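Local coordinates for protein putative D-arabinose 5-phosphate isomerase (Klebsiella pneumoniae subsp. pneumoniae, PDB 3K2V) that is a putative D-arabinose 5-phosphate isomerase whose crystallised CBS pair binds CMP-Kdo and so may sense that sugar nucleotide, at residues K25-I33 with I108-L118. Residues are numbered along the deposited sequence; the frame is centred on the assembly and turned at random.
Sequences KLLLRVNDI and IRPGTLAVDAL
Backbone pairing between R29 and L113, a single beta bridge continued by apolar packing, lays the loop that follows helix 21-25 along the turn leading into helix 114-124. A114 N reaches L28 O at 2.8 Å, nearly in line with the carbonyl (177°), and V30 N meets T112 O, also at 2.8 Å. Each of these carbonyls takes a CA-H...O contact as well, L28 O from L113 CA and T112 O from R29 CA. Two further bonds flank the bridge: N31 N to P110 O at 3.0 Å, and V115 N to L26 O at 2.9 Å, both in the carbonyl plane on a lone pair. The amides of A114 and V115 lie in the first turn of the helix, where no preceding turn can accept from them; here the loop supplies the carbonyls. In the CBS domain at 97-149, strand 107-108 passes through this turn into the helix, and the N-terminal loop runs along the connection. P110 suits a type I turn from R109 to T112, in which T112 OG1 donates to R109 O at 2.7 Å. Next to the bridge the buried V30 packs between the turn and the helix: its CG1, anti to the carbonyl carbon (chi1 -64°), reaches A117 CB at 3.9 Å while CG2 meets I108 CD1, and strand residues V131 and V141 pack on it too. A114, small enough to let the loop backbone approach, sets its methyl against K25 O and I33 CD1. L26 lays CB against V115 CB and sends CD2 to L118 CD2 (4.2 Å), a leucine that also packs on L147 of the second subunit.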
# COMPACT_ATOMS: atom_id res chain seq x y z
N LYS A 25 -14.75 -17.21 -1.17
CA LYS A 25 -14.83 -15.76 -1.34
C LYS A 25 -14.21 -15.34 -2.66
O LYS A 25 -14.70 -14.42 -3.29
CB LYS A 25 -14.24 -14.97 -0.17
CG LYS A 25 -15.22 -13.85 0.30
CD LYS A 25 -14.58 -12.52 0.59
CE LYS A 25 -15.60 -11.59 1.26
NZ LYS A 25 -15.08 -10.18 1.33
N LEU A 26 -13.18 -16.05 -3.11
CA LEU A 26 -12.54 -15.74 -4.39
C LEU A 26 -13.42 -16.11 -5.61
O LEU A 26 -13.08 -15.75 -6.74
CB LEU A 26 -11.17 -16.41 -4.51
CG LEU A 26 -10.08 -15.94 -3.52
CD1 LEU A 26 -8.80 -16.72 -3.77
CD2 LEU A 26 -9.84 -14.45 -3.61
N LEU A 27 -14.52 -16.81 -5.40
CA LEU A 27 -15.45 -17.13 -6.50
C LEU A 27 -16.59 -16.11 -6.58
O LEU A 27 -17.40 -16.18 -7.48
CB LEU A 27 -16.01 -18.56 -6.36
CG LEU A 27 -14.97 -19.67 -6.55
CD1 LEU A 27 -15.66 -21.03 -6.47
CD2 LEU A 27 -14.22 -19.50 -7.87
N LEU A 28 -16.61 -15.13 -5.68
CA LEU A 28 -17.64 -14.08 -5.74
C LEU A 28 -17.31 -13.04 -6.81
O LEU A 28 -16.14 -12.81 -7.15
CB LEU A 28 -17.76 -13.38 -4.39
CG LEU A 28 -18.20 -14.23 -3.18
CD1 LEU A 28 -18.07 -13.37 -1.91
CD2 LEU A 28 -19.60 -14.78 -3.37
N ARG A 29 -18.36 -12.40 -7.30
CA ARG A 29 -18.22 -11.25 -8.19
C ARG A 29 -17.81 -10.03 -7.37
O ARG A 29 -18.36 -9.79 -6.29
CB ARG A 29 -19.54 -10.97 -8.93
CG ARG A 29 -19.91 -12.07 -9.89
CD ARG A 29 -21.29 -11.88 -10.49
NE ARG A 29 -22.37 -11.99 -9.51
CZ ARG A 29 -22.91 -13.13 -9.09
NH1 ARG A 29 -23.89 -13.07 -8.21
NH2 ARG A 29 -22.50 -14.32 -9.52
N VAL A 30 -16.89 -9.23 -7.90
CA VAL A 30 -16.43 -8.03 -7.19
C VAL A 30 -17.59 -7.06 -6.88
O VAL A 30 -17.56 -6.35 -5.87
CB VAL A 30 -15.25 -7.32 -7.87
CG1 VAL A 30 -14.02 -8.24 -7.87
CG2 VAL A 30 -15.58 -6.86 -9.29
N ASN A 31 -18.63 -7.07 -7.70
CA ASN A 31 -19.83 -6.27 -7.47
C ASN A 31 -20.36 -6.42 -6.04
O ASN A 31 -20.87 -5.49 -5.44
CB ASN A 31 -20.95 -6.74 -8.40
CG ASN A 31 -22.04 -5.72 -8.55
OD1 ASN A 31 -21.78 -4.53 -8.70
ND2 ASN A 31 -23.24 -6.17 -8.56
N ASP A 32 -20.27 -7.64 -5.52
CA ASP A 32 -20.85 -7.98 -4.25
C ASP A 32 -19.92 -7.77 -3.08
O ASP A 32 -20.32 -7.99 -1.95
CB ASP A 32 -21.36 -9.43 -4.30
CG ASP A 32 -22.41 -9.64 -5.40
OD1 ASP A 32 -23.14 -8.68 -5.73
OD2 ASP A 32 -22.50 -10.74 -5.98
N ILE A 33 -18.68 -7.36 -3.33
CA ILE A 33 -17.77 -7.07 -2.24
C ILE A 33 -17.13 -5.70 -2.30
O ILE A 33 -16.50 -5.28 -1.35
CB ILE A 33 -16.68 -8.15 -2.10
CG1 ILE A 33 -15.74 -8.22 -3.29
CG2 ILE A 33 -17.29 -9.54 -1.93
CD1 ILE A 33 -15.31 -9.72 -3.54
N ILE A 108 -11.63 -3.11 -13.56
CA ILE A 108 -12.25 -4.36 -13.95
C ILE A 108 -13.78 -4.14 -13.96
O ILE A 108 -14.28 -3.18 -13.39
CB ILE A 108 -11.89 -5.49 -12.98
CG1 ILE A 108 -12.34 -5.13 -11.55
CG2 ILE A 108 -10.38 -5.80 -13.06
CD1 ILE A 108 -11.95 -6.13 -10.44
N ARG A 109 -14.47 -5.03 -14.65
CA ARG A 109 -15.94 -5.00 -14.72
C ARG A 109 -16.52 -5.55 -13.42
O ARG A 109 -15.86 -6.33 -12.71
CB ARG A 109 -16.41 -5.86 -15.89
CG ARG A 109 -16.07 -5.29 -17.26
CD ARG A 109 -16.44 -6.26 -18.36
NE ARG A 109 -17.90 -6.40 -18.44
CZ ARG A 109 -18.55 -7.27 -19.21
NH1 ARG A 109 -17.88 -8.12 -19.98
NH2 ARG A 109 -19.89 -7.30 -19.20
N PRO A 110 -17.76 -5.15 -13.10
CA PRO A 110 -18.33 -5.59 -11.83
C PRO A 110 -18.60 -7.10 -11.73
O PRO A 110 -18.72 -7.62 -10.63
CB PRO A 110 -19.63 -4.77 -11.73
CG PRO A 110 -19.90 -4.26 -13.11
CD PRO A 110 -18.57 -4.10 -13.74
N GLY A 111 -18.69 -7.81 -12.86
CA GLY A 111 -18.85 -9.26 -12.85
C GLY A 111 -17.55 -10.03 -12.71
O GLY A 111 -17.58 -11.25 -12.59
N THR A 112 -16.42 -9.34 -12.68
CA THR A 112 -15.13 -9.99 -12.50
C THR A 112 -15.11 -10.76 -11.19
O THR A 112 -15.57 -10.25 -10.16
CB THR A 112 -14.00 -8.97 -12.51
OG1 THR A 112 -14.11 -8.16 -13.68
CG2 THR A 112 -12.60 -9.66 -12.46
N LEU A 113 -14.61 -12.00 -11.24
CA LEU A 113 -14.48 -12.82 -10.04
C LEU A 113 -13.35 -12.29 -9.17
O LEU A 113 -12.36 -11.75 -9.69
CB LEU A 113 -14.23 -14.31 -10.40
CG LEU A 113 -15.32 -15.01 -11.21
CD1 LEU A 113 -14.97 -16.50 -11.36
CD2 LEU A 113 -16.71 -14.83 -10.60
N ALA A 114 -13.51 -12.41 -7.86
CA ALA A 114 -12.48 -11.95 -6.92
C ALA A 114 -11.14 -12.60 -7.24
O ALA A 114 -10.11 -11.94 -7.15
CB ALA A 114 -12.89 -12.22 -5.48
N VAL A 115 -11.14 -13.87 -7.65
CA VAL A 115 -9.87 -14.54 -7.99
C VAL A 115 -9.15 -13.87 -9.17
O VAL A 115 -7.92 -13.75 -9.17
CB VAL A 115 -10.03 -16.06 -8.27
CG1 VAL A 115 -10.85 -16.34 -9.53
CG2 VAL A 115 -8.63 -16.72 -8.35
N ASP A 116 -9.91 -13.41 -10.15
CA ASP A 116 -9.31 -12.75 -11.30
C ASP A 116 -8.88 -11.33 -10.96
O ASP A 116 -7.87 -10.87 -11.47
CB ASP A 116 -10.25 -12.81 -12.50
CG ASP A 116 -10.44 -14.25 -12.99
OD1 ASP A 116 -9.42 -14.96 -13.07
OD2 ASP A 116 -11.58 -14.68 -13.27
N ALA A 117 -9.60 -10.67 -10.06
CA ALA A 117 -9.17 -9.37 -9.54
C ALA A 117 -7.84 -9.52 -8.78
O ALA A 117 -6.91 -8.73 -8.94
CB ALA A 117 -10.25 -8.79 -8.64
N LEU A 118 -7.73 -10.58 -7.99
CA LEU A 118 -6.48 -10.83 -7.25
C LEU A 118 -5.32 -11.05 -8.21
O LEU A 118 -4.23 -10.50 -8.01
CB LEU A 118 -6.67 -12.04 -6.34
CG LEU A 118 -5.46 -12.52 -5.53
CD1 LEU A 118 -5.04 -11.45 -4.53
CD2 LEU A 118 -5.84 -13.84 -4.86